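Local coordinates for halotolerant alpha-type carbonic anhydrase (dCA II) (Dunaliella salina, PDB 1Y7W), which catalyses the reversible hydration of carbon dioxide to bicarbonate as a zinc-dependent lyase that tolerates high salt, at residues 220-225 and 243-248; 64-69 and 285-290; 56-61 and 139-144; 76-81 and 211-216. All coordinates share one frame; numbering follows the deposited sequence.

Contact 1 is the hub of the four. Its strand pair bonds to strand 287-289 of contact 2 through Y224 O and Y289 N (2.8 Å), with centres about 14 Å apart. On the A225 side it packs on contact 3, where A225 CB lies 3.4 Å from I56 CG2, and L222 reaches N79 of contact 4. Contacts 2 and 3 touch, V286 CG1 lying 3.5 Å from L61 CD2, whereas contacts 3 and 4 stay about 16 Å apart at their nearest atoms. The V244 side chain in contact 1 is about 10 Å from the zinc held by H130, H132 and H150. Contact 4 borders the sodium site, with the V80 side chain about 7 Å from the ion.

Contact 1: 220-225 and 243-248; sequences SSLKYA and HVFTTP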
loop_
_atom_site.group_PDB
_atom_site.type_symbol
_atom_site.label_atom_id
_atom_site.label_comp_id
_atom_site.label_asym_id
_atom_site.label_seq_id
_atom_site.Cartn_x
_atom_site.Cartn_y
_atom_site.Cartn_z
ATOM N N SER A 220 7.604 13.058 5.382
ATOM C CA SER A 220 8.624 14.078 5.534
ATOM C C SER A 220 10.084 13.623 5.455
ATOM O O SER A 220 10.968 14.452 5.190
ATOM C CB SER A 220 8.386 14.865 6.831
ATOM O OG SER A 220 8.247 13.983 7.948
ATOM N N SER A 221 10.351 12.328 5.640
ATOM C CA SER A 221 11.716 11.831 5.550
ATOM C C SER A 221 11.697 10.677 4.568
ATOM O O SER A 221 10.670 10.006 4.395
ATOM C CB SER A 221 12.215 11.387 6.933
ATOM O OG SER A 221 13.154 10.345 6.825
ATOM N N LEU A 222 12.805 10.474 3.881
ATOM C CA LEU A 222 12.850 9.403 2.901
ATOM C C LEU A 222 13.365 8.130 3.538
ATOM O O LEU A 222 13.595 7.156 2.839
ATOM C CB LEU A 222 13.766 9.765 1.747
ATOM C CG LEU A 222 13.247 10.956 0.942
ATOM C CD1 LEU A 222 14.184 11.172 -0.235
ATOM C CD2 LEU A 222 11.831 10.695 0.465
ATOM N N LYS A 223 13.558 8.131 4.858
ATOM C CA LYS A 223 14.047 6.904 5.506
ATOM C C LYS A 223 13.099 5.726 5.299
ATOM O O LYS A 223 11.922 5.837 5.592
ATOM C CB LYS A 223 14.195 7.113 7.021
ATOM C CG LYS A 223 15.444 7.932 7.358
ATOM C CD LYS A 223 15.612 8.155 8.898
ATOM C CE LYS A 223 14.610 9.178 9.447
ATOM N NZ LYS A 223 15.010 9.793 10.826
ATOM N N TYR A 224 13.592 4.595 4.826
ATOM C CA TYR A 224 12.703 3.446 4.704
ATOM C C TYR A 224 13.418 2.099 4.875
ATOM O O TYR A 224 14.635 1.979 4.715
ATOM C CB TYR A 224 11.959 3.472 3.343
ATOM C CG TYR A 224 12.760 3.053 2.113
ATOM C CD1 TYR A 224 13.399 4.002 1.311
ATOM C CD2 TYR A 224 12.833 1.717 1.724
ATOM C CE1 TYR A 224 14.106 3.639 0.131
ATOM C CE2 TYR A 224 13.545 1.328 0.531
ATOM C CZ TYR A 224 14.175 2.300 -0.244
ATOM O OH TYR A 224 14.927 1.960 -1.371
ATOM N N ALA A 225 12.618 1.072 5.118
ATOM C CA ALA A 225 13.122 -0.278 5.288
ATOM C C ALA A 225 12.697 -1.045 4.021
ATOM O O ALA A 225 11.526 -1.030 3.679
ATOM C CB ALA A 225 12.474 -0.911 6.506
ATOM N N HIS A 243 9.009 -1.313 0.288
ATOM C CA HIS A 243 9.721 -0.108 0.732
ATOM C C HIS A 243 8.794 0.495 1.809
ATOM O O HIS A 243 7.832 1.186 1.497
ATOM C CB HIS A 243 9.909 0.892 -0.424
ATOM C CG HIS A 243 10.489 0.294 -1.671
ATOM N ND1 HIS A 243 9.787 -0.584 -2.475
ATOM C CD2 HIS A 243 11.717 0.417 -2.232
ATOM C CE1 HIS A 243 10.567 -0.994 -3.461
ATOM N NE2 HIS A 243 11.741 -0.407 -3.337
ATOM N N VAL A 244 9.067 0.215 3.078
ATOM C CA VAL A 244 8.230 0.722 4.158
ATOM C C VAL A 244 8.887 1.945 4.826
ATOM O O VAL A 244 9.900 1.797 5.494
ATOM C CB VAL A 244 7.990 -0.396 5.187
ATOM C CG1 VAL A 244 7.060 0.097 6.271
ATOM C CG2 VAL A 244 7.380 -1.593 4.483
ATOM N N PHE A 245 8.346 3.146 4.579
ATOM C CA PHE A 245 8.887 4.378 5.157
ATOM C C PHE A 245 8.669 4.370 6.643
ATOM O O PHE A 245 7.587 4.140 7.080
ATOM C CB PHE A 245 8.222 5.581 4.488
ATOM C CG PHE A 245 8.704 5.752 3.091
ATOM C CD1 PHE A 245 9.662 6.723 2.792
ATOM C CD2 PHE A 245 8.348 4.815 2.103
ATOM C CE1 PHE A 245 10.278 6.783 1.511
ATOM C CE2 PHE A 245 8.944 4.840 0.821
ATOM C CZ PHE A 245 9.914 5.842 0.524
ATOM N N THR A 246 9.706 4.708 7.391
ATOM C CA THR A 246 9.621 4.654 8.838
ATOM C C THR A 246 9.185 5.937 9.554
ATOM O O THR A 246 8.942 5.894 10.728
ATOM C CB THR A 246 10.974 4.080 9.382
ATOM O OG1 THR A 246 12.064 4.843 8.874
ATOM C CG2 THR A 246 11.135 2.628 8.900
ATOM N N THR A 247 9.060 7.056 8.852
ATOM C CA THR A 247 8.567 8.282 9.454
ATOM C C THR A 247 7.107 8.370 9.062
ATOM O O THR A 247 6.763 8.416 7.871
ATOM C CB THR A 247 9.273 9.501 8.883
ATOM O OG1 THR A 247 10.687 9.358 9.077
ATOM C CG2 THR A 247 8.750 10.763 9.548
ATOM N N PRO A 248 6.216 8.393 10.053
ATOM C CA PRO A 248 4.796 8.468 9.707
ATOM C C PRO A 248 4.217 9.839 9.406
ATOM O O PRO A 248 4.819 10.881 9.705
ATOM C CB PRO A 248 4.092 7.845 10.928
ATOM C CG PRO A 248 5.043 8.125 12.073
ATOM C CD PRO A 248 6.448 8.239 11.511
HETATM O O HOH W 1 5.533 12.727 7.614
HETATM O O HOH W 2 10.409 7.886 6.350
#
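A225 and V244 form an antiparallel hydrogen-bonded pair, A225 N donating to V244 O and V244 N to A225 O, each at 2.8 Å and nearly straight. Beside it, Y224 and F245 make a non-hydrogen-bonded pair in which Y224 CB lies over the centre of the F245 ring, 3.8 Å from the centroid, a CH-pi contact. The side chains of Y224 and H243 run side by side in the same direction, with their rings oblique at 49°. K223 O is doubly bound: it accepts from T246 N at 3.1 Å and from water 2. That water also donates to S221 O and accepts from T247 N, bridging the segments where they diverge. Water 1 likewise accepts from S220 N and donates to P248 O. S221 OG takes K223 N at 3.0 Å, closing an ST turn. Partners elsewhere hold several more polar atoms: Y224 OH bonds V73 N, H243 ND1 bonds V168 O, T246 OG1 bonds Y291 OH and L222 O takes N290 ND2. The hairpin of 224-229 and 240-251 lies in the mixed sheet between strand 287-289, whose Y289 stacks on Y224, and strand 166-175, whose V168 and G170 bond the backbone of H243 and F245.

Contact 2: 64-69 and 285-290; sequences PSSRSG and EVYKYN
A short 3-10 turn, P64 to S66, and the R67 that follows it pack on Y287 and Y289 of strand 287-289, an outermost strand of the mixed central sheet of the alpha-type carbonic anhydrase fold. The contact is mainly aliphatic against aromatic, with one direct hydrogen bond. R67 carries most of the contact with Y287: its CB stands over the centre of the Y287 ring, 3.5 Å from the centroid and 7° off the normal, a CH-pi contact. The first torsion (chi1 -177°) sets CG anti to the backbone N, closest to Y287 CE1; the chain, extended from CG to NE, carries R67 CD on to 3.5 Å from Y287 CD1. The guanidinium plane ends up almost parallel to the ring but beyond its rim on the CD1 side, while R67 NH1 makes a salt bridge with D228. S66 OG sits at the edge of the Y287 ring, in its plane, and is hydrogen-bonded to E63 O. At the other end of the 3-10 segment, the P64 ring and the Y289 side chain lie alongside, running opposite ways, with P64 CB 3.4 Å from Y289 CE2. The backbone of this segment is closed by R67 N donating to P64 O at 3.0 Å. Water 4 joins the two segments, bonding both S66 O and Y287 OH. Y289 OH works both as acceptor and as donor: it receives R67 NH2 at 3.0 Å, lying within 5° of the guanidinium plane, and gives its proton to water 3 at 2.6 Å, which in turn donates to P64 O.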
loop_
_atom_site.group_PDB
_atom_site.type_symbol
_atom_site.label_atom_id
_atom_site.label_comp_id
_atom_site.label_asym_id
_atom_site.label_seq_id
_atom_site.Cartn_x
_atom_site.Cartn_y
_atom_site.Cartn_z
ATOM N N PRO A 64 22.351 -1.418 2.841
ATOM C CA PRO A 64 21.873 -1.732 1.499
ATOM C C PRO A 64 22.806 -2.529 0.639
ATOM O O PRO A 64 22.335 -3.395 -0.099
ATOM C CB PRO A 64 21.597 -0.360 0.887
ATOM C CG PRO A 64 21.277 0.479 2.093
ATOM C CD PRO A 64 22.275 0.023 3.100
ATOM N N SER A 65 24.113 -2.243 0.700
ATOM C CA SER A 65 25.026 -2.985 -0.161
ATOM C C SER A 65 25.072 -4.462 0.184
ATOM O O SER A 65 25.510 -5.260 -0.633
ATOM C CB SER A 65 26.441 -2.385 -0.107
ATOM O OG SER A 65 26.973 -2.525 1.220
ATOM N N SER A 66 24.590 -4.853 1.374
ATOM C CA SER A 66 24.614 -6.292 1.711
ATOM C C SER A 66 23.412 -7.052 1.171
ATOM O O SER A 66 23.295 -8.264 1.356
ATOM C CB SER A 66 24.709 -6.500 3.228
ATOM O OG SER A 66 23.543 -6.065 3.941
ATOM N N ARG A 67 22.507 -6.339 0.482
ATOM C CA ARG A 67 21.319 -6.974 -0.079
ATOM C C ARG A 67 21.598 -7.474 -1.464
ATOM O O ARG A 67 21.808 -6.665 -2.363
ATOM C CB ARG A 67 20.129 -5.989 -0.149
ATOM C CG ARG A 67 18.849 -6.625 -0.665
ATOM C CD ARG A 67 17.730 -5.602 -0.652
ATOM N NE ARG A 67 16.426 -6.172 -1.023
ATOM C CZ ARG A 67 15.314 -5.442 -1.036
ATOM N NH1 ARG A 67 14.129 -5.981 -1.379
ATOM N NH2 ARG A 67 15.420 -4.148 -0.718
ATOM N N SER A 68 21.592 -8.793 -1.653
ATOM C CA SER A 68 21.862 -9.354 -2.985
ATOM C C SER A 68 20.635 -9.265 -3.894
ATOM O O SER A 68 19.512 -9.564 -3.465
ATOM C CB SER A 68 22.211 -10.871 -2.936
ATOM O OG SER A 68 23.250 -11.179 -2.024
ATOM N N GLY A 69 20.866 -8.894 -5.140
ATOM C CA GLY A 69 19.788 -8.871 -6.105
ATOM C C GLY A 69 18.850 -7.675 -6.203
ATOM O O GLY A 69 18.088 -7.651 -7.145
ATOM N N GLU A 285 16.636 -10.734 5.509
ATOM C CA GLU A 285 17.106 -9.616 6.344
ATOM C C GLU A 285 16.295 -8.439 5.816
ATOM O O GLU A 285 15.666 -8.557 4.762
ATOM C CB GLU A 285 18.599 -9.293 6.180
ATOM C CG GLU A 285 19.550 -10.388 6.627
ATOM C CD GLU A 285 19.589 -10.579 8.130
ATOM O OE1 GLU A 285 19.006 -9.731 8.862
ATOM O OE2 GLU A 285 20.210 -11.588 8.592
ATOM N N VAL A 286 16.276 -7.332 6.555
ATOM C CA VAL A 286 15.529 -6.136 6.132
ATOM C C VAL A 286 16.640 -5.102 6.080
ATOM O O VAL A 286 17.509 -5.102 6.928
ATOM C CB VAL A 286 14.430 -5.787 7.159
ATOM C CG1 VAL A 286 13.579 -4.565 6.657
ATOM C CG2 VAL A 286 13.478 -7.008 7.326
ATOM N N TYR A 287 16.585 -4.197 5.107
ATOM C CA TYR A 287 17.670 -3.226 4.905
ATOM C C TYR A 287 17.203 -1.796 5.112
ATOM O O TYR A 287 16.043 -1.500 4.905
ATOM C CB TYR A 287 18.240 -3.456 3.479
ATOM C CG TYR A 287 18.574 -4.909 3.249
ATOM C CD1 TYR A 287 17.598 -5.819 2.831
ATOM C CD2 TYR A 287 19.857 -5.393 3.523
ATOM C CE1 TYR A 287 17.884 -7.174 2.688
ATOM C CE2 TYR A 287 20.154 -6.743 3.396
ATOM C CZ TYR A 287 19.179 -7.619 2.978
ATOM O OH TYR A 287 19.514 -8.905 2.764
ATOM N N LYS A 288 18.099 -0.933 5.577
ATOM C CA LYS A 288 17.777 0.467 5.804
ATOM C C LYS A 288 18.295 1.357 4.679
ATOM O O LYS A 288 19.466 1.305 4.311
ATOM C CB LYS A 288 18.354 0.946 7.131
ATOM C CG LYS A 288 19.828 0.687 7.335
ATOM C CD LYS A 288 20.168 1.232 8.679
ATOM C CE LYS A 288 21.578 0.908 9.115
ATOM N NZ LYS A 288 21.698 1.515 10.525
ATOM N N TYR A 289 17.408 2.207 4.183
ATOM C CA TYR A 289 17.727 3.108 3.088
ATOM C C TYR A 289 17.519 4.566 3.507
ATOM O O TYR A 289 16.553 4.918 4.192
ATOM C CB TYR A 289 16.837 2.769 1.888
ATOM C CG TYR A 289 17.077 1.386 1.303
ATOM C CD1 TYR A 289 16.385 0.276 1.782
ATOM C CD2 TYR A 289 18.050 1.185 0.323
ATOM C CE1 TYR A 289 16.666 -0.999 1.309
ATOM C CE2 TYR A 289 18.341 -0.096 -0.182
ATOM C CZ TYR A 289 17.640 -1.179 0.324
ATOM O OH TYR A 289 17.856 -2.441 -0.167
ATOM N N ASN A 290 18.431 5.407 3.062
ATOM C CA ASN A 290 18.425 6.835 3.350
ATOM C C ASN A 290 18.585 7.145 4.830
ATOM O O ASN A 290 18.138 8.187 5.287
ATOM C CB ASN A 290 17.145 7.531 2.820
ATOM C CG ASN A 290 16.892 7.242 1.344
ATOM O OD1 ASN A 290 17.788 7.369 0.515
ATOM N ND2 ASN A 290 15.676 6.835 1.012
HETATM O O HOH W 3 20.013 -2.736 -1.571
HETATM O O HOH W 4 21.909 -10.067 3.497
#

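Contact 3: 56-61 and 139-144; sequences INTNQL and TINGIH
I56 and I140 pair as a parallel beta bridge: I56 N donates to T139 O and N141 N to I56 O, each at 2.8 Å, so the two bonds flank I140. Their side chains share one face of this small two-stranded sheet, where I56 CG2 packs on A225 and I140 CD1 on the CA of T246. Just past the bridge the side chain of N141 takes over from the backbone. Its OD1 accepts from T58 N at 3.0 Å, and its ND2 donates to T58 OG1 at 2.9 Å with the hydroxyl only 5° out of the amide plane. CG of N141 is anti to its own carbonyl carbon (chi1 -59°), and the N141 side chain crosses that of T58 at about a right angle. Water 5, which accepts from N59 N at 2.7 Å, lies beside both N57 OD1 and N141 OD1.

Further out, a type I' turn from I140 to I143 presents N141. I140 and I143 bond each other reciprocally through N and O at 3.0 Å, and N141 and G142 both have positive phi. D55 supports this tip, its OD1 bonding T139 OG1 and G142 N. Within 56-61, Q60 N donates to N57 O, turning the chain in which T58 sits. Because T58 offers the N141 amide a donor at its oxygen and an acceptor at its nitrogen, the paired bonds fix the amide in one orientation.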
loop_
_atom_site.group_PDB
_atom_site.type_symbol
_atom_site.label_atom_id
_atom_site.label_comp_id
_atom_site.label_asym_id
_atom_site.label_seq_id
_atom_site.Cartn_x
_atom_site.Cartn_y
_atom_site.Cartn_z
ATOM N N ILE A 56 9.165 -4.446 11.412
ATOM C CA ILE A 56 10.381 -3.777 10.989
ATOM C C ILE A 56 11.083 -3.372 12.311
ATOM O O ILE A 56 10.651 -2.457 12.991
ATOM C CB ILE A 56 10.083 -2.477 10.186
ATOM C CG1 ILE A 56 9.105 -2.734 9.023
ATOM C CG2 ILE A 56 11.395 -1.884 9.625
ATOM C CD1 ILE A 56 9.629 -3.704 8.031
ATOM N N ASN A 57 12.153 -4.081 12.644
ATOM C CA ASN A 57 12.914 -3.817 13.856
ATOM C C ASN A 57 14.055 -2.936 13.399
ATOM O O ASN A 57 15.029 -3.404 12.790
ATOM C CB ASN A 57 13.422 -5.149 14.418
ATOM C CG ASN A 57 14.169 -4.981 15.708
ATOM O OD1 ASN A 57 14.960 -4.084 15.844
ATOM N ND2 ASN A 57 13.932 -5.877 16.655
ATOM N N THR A 58 13.953 -1.658 13.695
ATOM C CA THR A 58 14.966 -0.747 13.219
ATOM C C THR A 58 16.382 -0.997 13.737
ATOM O O THR A 58 17.333 -0.609 13.075
ATOM C CB THR A 58 14.546 0.713 13.443
ATOM O OG1 THR A 58 14.213 0.914 14.818
ATOM C CG2 THR A 58 13.334 1.023 12.596
ATOM N N ASN A 59 16.537 -1.676 14.870
ATOM C CA ASN A 59 17.896 -1.963 15.327
ATOM C C ASN A 59 18.548 -3.140 14.593
ATOM O O ASN A 59 19.740 -3.366 14.730
ATOM C CB ASN A 59 17.928 -2.173 16.830
ATOM C CG ASN A 59 18.255 -0.895 17.541
ATOM O OD1 ASN A 59 17.389 -0.029 17.729
ATOM N ND2 ASN A 59 19.543 -0.727 17.893
ATOM N N GLN A 60 17.752 -3.880 13.813
ATOM C CA GLN A 60 18.261 -4.988 13.023
ATOM C C GLN A 60 18.375 -4.714 11.545
ATOM O O GLN A 60 18.677 -5.637 10.786
ATOM C CB GLN A 60 17.398 -6.206 13.200
ATOM C CG GLN A 60 17.192 -6.509 14.653
ATOM C CD GLN A 60 17.892 -7.779 15.072
ATOM O OE1 GLN A 60 17.374 -8.530 15.940
ATOM N NE2 GLN A 60 19.088 -8.040 14.488
ATOM N N LEU A 61 18.169 -3.489 11.105
ATOM C CA LEU A 61 18.262 -3.221 9.654
ATOM C C LEU A 61 19.732 -3.325 9.186
ATOM O O LEU A 61 20.646 -2.838 9.872
ATOM C CB LEU A 61 17.699 -1.824 9.337
ATOM C CG LEU A 61 16.228 -1.672 9.774
ATOM C CD1 LEU A 61 15.718 -0.235 9.480
ATOM C CD2 LEU A 61 15.391 -2.704 9.031
ATOM N N THR A 139 4.433 -3.551 11.201
ATOM C CA THR A 139 4.607 -2.902 12.500
ATOM C C THR A 139 6.059 -2.402 12.467
ATOM O O THR A 139 6.872 -2.901 11.675
ATOM C CB THR A 139 4.426 -3.865 13.715
ATOM O OG1 THR A 139 5.239 -5.025 13.551
ATOM C CG2 THR A 139 2.972 -4.243 13.901
ATOM N N ILE A 140 6.384 -1.395 13.294
ATOM C CA ILE A 140 7.724 -0.836 13.401
ATOM C C ILE A 140 8.064 -0.970 14.898
ATOM O O ILE A 140 7.356 -0.443 15.768
ATOM C CB ILE A 140 7.768 0.655 12.960
ATOM C CG1 ILE A 140 7.300 0.771 11.489
ATOM C CG2 ILE A 140 9.201 1.156 12.990
ATOM C CD1 ILE A 140 7.282 2.250 10.985
ATOM N N ASN A 141 9.136 -1.699 15.169
ATOM C CA ASN A 141 9.517 -2.044 16.535
ATOM C C ASN A 141 8.328 -2.591 17.340
ATOM O O ASN A 141 8.130 -2.278 18.518
ATOM C CB ASN A 141 10.231 -0.849 17.204
ATOM C CG ASN A 141 11.451 -0.467 16.436
ATOM O OD1 ASN A 141 12.244 -1.329 16.101
ATOM N ND2 ASN A 141 11.590 0.802 16.097
ATOM N N GLY A 142 7.540 -3.468 16.711
ATOM C CA GLY A 142 6.394 -4.051 17.408
ATOM C C GLY A 142 5.141 -3.209 17.560
ATOM O O GLY A 142 4.165 -3.654 18.150
ATOM N N ILE A 143 5.174 -1.979 17.054
ATOM C CA ILE A 143 4.044 -1.073 17.171
ATOM C C ILE A 143 3.235 -0.938 15.891
ATOM O O ILE A 143 3.843 -0.783 14.844
ATOM C CB ILE A 143 4.593 0.315 17.530
ATOM C CG1 ILE A 143 5.363 0.208 18.838
ATOM C CG2 ILE A 143 3.489 1.400 17.559
ATOM C CD1 ILE A 143 4.532 -0.330 19.924
ATOM N N HIS A 144 1.910 -1.001 16.007
ATOM C CA HIS A 144 0.962 -0.785 14.898
ATOM C C HIS A 144 0.649 0.713 14.778
ATOM O O HIS A 144 0.870 1.501 15.743
ATOM C CB HIS A 144 -0.386 -1.516 15.109
ATOM C CG HIS A 144 -0.346 -3.001 14.816
ATOM N ND1 HIS A 144 -0.584 -3.521 13.556
ATOM C CD2 HIS A 144 -0.113 -4.073 15.628
ATOM C CE1 HIS A 144 -0.513 -4.847 13.604
ATOM N NE2 HIS A 144 -0.234 -5.208 14.847
HETATM O O HOH W 5 14.912 -1.856 17.070
#

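Contact 4: 76-81 and 211-216; sequences NGLNVD and INVKTQ
K214, in the first turn of helix 213-217, lays its side chain over the backbone of L78 to D81. Its CB lies 3.3 Å from L78 O and also near V80 O. CG, anti to the backbone N (chi1 164°), passes D81 N at 3.7 Å. The chain then bends (chi2 70°), and CD comes 3.6 Å from N79 C. CE continues past N79 O at 3.2 Å, while its approach to N79 OD1 is too close in the model to be trusted. At the tip, K214 NZ lies 4.1 Å from N79 OD1, in this same doubtful region.

Beside the lysine, V213 CG1 meets L78 CD2 at 3.8 Å, and V213 also touches L90 of strand 89-90. The backbone of K214 is joined to the loop through solvent: K214 N donates to water 6 at 2.9 Å, and that water lies close to V80 O. N212 occupies the N-cap position, and its own N is taken by Q216 OE1. D81 OD1 accepts from A83 N, next to the sodium ligand G82.

The loop leading to the sodium site and the helix start thus meet largely through aliphatic lysine carbons, an apolar pair and a water. The D81 carboxylate lies near the helix N-terminus, and the positive end of the short helix would probably help to stabilise its charge.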
loop_
_atom_site.group_PDB
_atom_site.type_symbol
_atom_site.label_atom_id
_atom_site.label_comp_id
_atom_site.label_asym_id
_atom_site.label_seq_id
_atom_site.Cartn_x
_atom_site.Cartn_y
_atom_site.Cartn_z
ATOM N N ASN A 76 12.782 9.142 -8.194
ATOM C CA ASN A 76 12.581 9.989 -9.355
ATOM C C ASN A 76 11.341 10.898 -9.228
ATOM O O ASN A 76 11.255 11.628 -8.216
ATOM C CB ASN A 76 12.579 9.092 -10.575
ATOM C CG ASN A 76 13.979 8.520 -10.842
ATOM O OD1 ASN A 76 14.964 9.129 -10.432
ATOM N ND2 ASN A 76 14.069 7.413 -11.521
ATOM N N GLY A 77 10.405 10.798 -10.177
ATOM C CA GLY A 77 9.224 11.651 -10.180
ATOM C C GLY A 77 8.360 11.569 -8.942
ATOM O O GLY A 77 7.628 12.525 -8.686
ATOM N N LEU A 78 8.383 10.450 -8.195
ATOM C CA LEU A 78 7.575 10.387 -6.958
ATOM C C LEU A 78 8.072 11.378 -5.922
ATOM O O LEU A 78 7.294 11.855 -5.117
ATOM C CB LEU A 78 7.637 8.982 -6.334
ATOM C CG LEU A 78 7.144 7.879 -7.253
ATOM C CD1 LEU A 78 7.387 6.509 -6.564
ATOM C CD2 LEU A 78 5.712 8.069 -7.614
ATOM N N ASN A 79 9.362 11.694 -5.934
ATOM C CA ASN A 79 9.911 12.613 -4.934
ATOM C C ASN A 79 10.265 14.011 -5.431
ATOM O O ASN A 79 11.148 14.669 -4.881
ATOM C CB ASN A 79 11.141 11.961 -4.256
ATOM C CG ASN A 79 11.508 12.628 -2.955
ATOM O OD1 ASN A 79 10.652 13.013 -2.182
ATOM N ND2 ASN A 79 12.804 12.759 -2.699
ATOM N N VAL A 80 9.594 14.429 -6.491
ATOM C CA VAL A 80 9.753 15.770 -7.050
ATOM C C VAL A 80 8.339 16.351 -7.083
ATOM O O VAL A 80 7.401 15.702 -7.594
ATOM C CB VAL A 80 10.383 15.739 -8.508
ATOM C CG1 VAL A 80 10.459 17.180 -9.106
ATOM C CG2 VAL A 80 11.779 15.159 -8.447
ATOM N N ASP A 81 8.197 17.544 -6.485
ATOM C CA ASP A 81 6.921 18.293 -6.430
ATOM C C ASP A 81 6.223 18.097 -7.769
ATOM O O ASP A 81 6.799 18.377 -8.832
ATOM C CB ASP A 81 7.227 19.780 -6.253
ATOM C CG ASP A 81 5.973 20.649 -6.064
ATOM O OD1 ASP A 81 4.878 20.324 -6.488
ATOM O OD2 ASP A 81 6.132 21.724 -5.489
ATOM N N ILE A 211 -3.619 14.363 -7.748
ATOM C CA ILE A 211 -2.800 14.209 -6.544
ATOM C C ILE A 211 -1.299 14.407 -6.799
ATOM O O ILE A 211 -0.739 13.761 -7.688
ATOM C CB ILE A 211 -3.007 12.761 -6.017
ATOM C CG1 ILE A 211 -4.510 12.560 -5.697
ATOM C CG2 ILE A 211 -2.081 12.476 -4.817
ATOM C CD1 ILE A 211 -4.841 11.089 -5.280
ATOM N N ASN A 212 -0.681 15.233 -5.969
ATOM C CA ASN A 212 0.737 15.570 -6.038
ATOM C C ASN A 212 1.432 14.509 -5.144
ATOM O O ASN A 212 1.377 14.566 -3.909
ATOM C CB ASN A 212 0.894 17.001 -5.482
ATOM C CG ASN A 212 2.313 17.590 -5.667
ATOM O OD1 ASN A 212 2.481 18.839 -5.887
ATOM N ND2 ASN A 212 3.336 16.745 -5.542
ATOM N N VAL A 213 2.067 13.529 -5.779
ATOM C CA VAL A 213 2.663 12.436 -5.012
ATOM C C VAL A 213 3.603 12.892 -3.932
ATOM O O VAL A 213 3.474 12.504 -2.753
ATOM C CB VAL A 213 3.373 11.421 -5.941
ATOM C CG1 VAL A 213 3.987 10.261 -5.086
ATOM C CG2 VAL A 213 2.364 10.805 -6.869
ATOM N N LYS A 214 4.545 13.744 -4.318
ATOM C CA LYS A 214 5.538 14.200 -3.377
ATOM C C LYS A 214 4.986 15.019 -2.215
ATOM O O LYS A 214 5.389 14.825 -1.042
ATOM C CB LYS A 214 6.609 14.986 -4.143
ATOM C CG LYS A 214 7.529 15.857 -3.285
ATOM C CD LYS A 214 8.464 15.002 -2.464
ATOM C CE LYS A 214 9.782 15.744 -2.179
ATOM N NZ LYS A 214 9.501 16.824 -1.192
ATOM N N THR A 215 4.076 15.939 -2.515
ATOM C CA THR A 215 3.566 16.767 -1.427
ATOM C C THR A 215 2.408 16.162 -0.642
ATOM O O THR A 215 2.238 16.450 0.539
ATOM C CB THR A 215 3.141 18.208 -1.954
ATOM O OG1 THR A 215 1.957 18.103 -2.767
ATOM C CG2 THR A 215 4.280 18.814 -2.803
ATOM N N GLN A 216 1.638 15.296 -1.277
ATOM C CA GLN A 216 0.503 14.759 -0.578
ATOM C C GLN A 216 0.637 13.363 0.024
ATOM O O GLN A 216 -0.051 13.069 0.993
ATOM C CB GLN A 216 -0.718 14.793 -1.499
ATOM C CG GLN A 216 -1.114 16.253 -1.803
ATOM C CD GLN A 216 -2.350 16.322 -2.663
ATOM O OE1 GLN A 216 -2.295 16.049 -3.863
ATOM N NE2 GLN A 216 -3.498 16.676 -2.043
HETATM O O HOH W 6 5.144 14.200 -7.151
#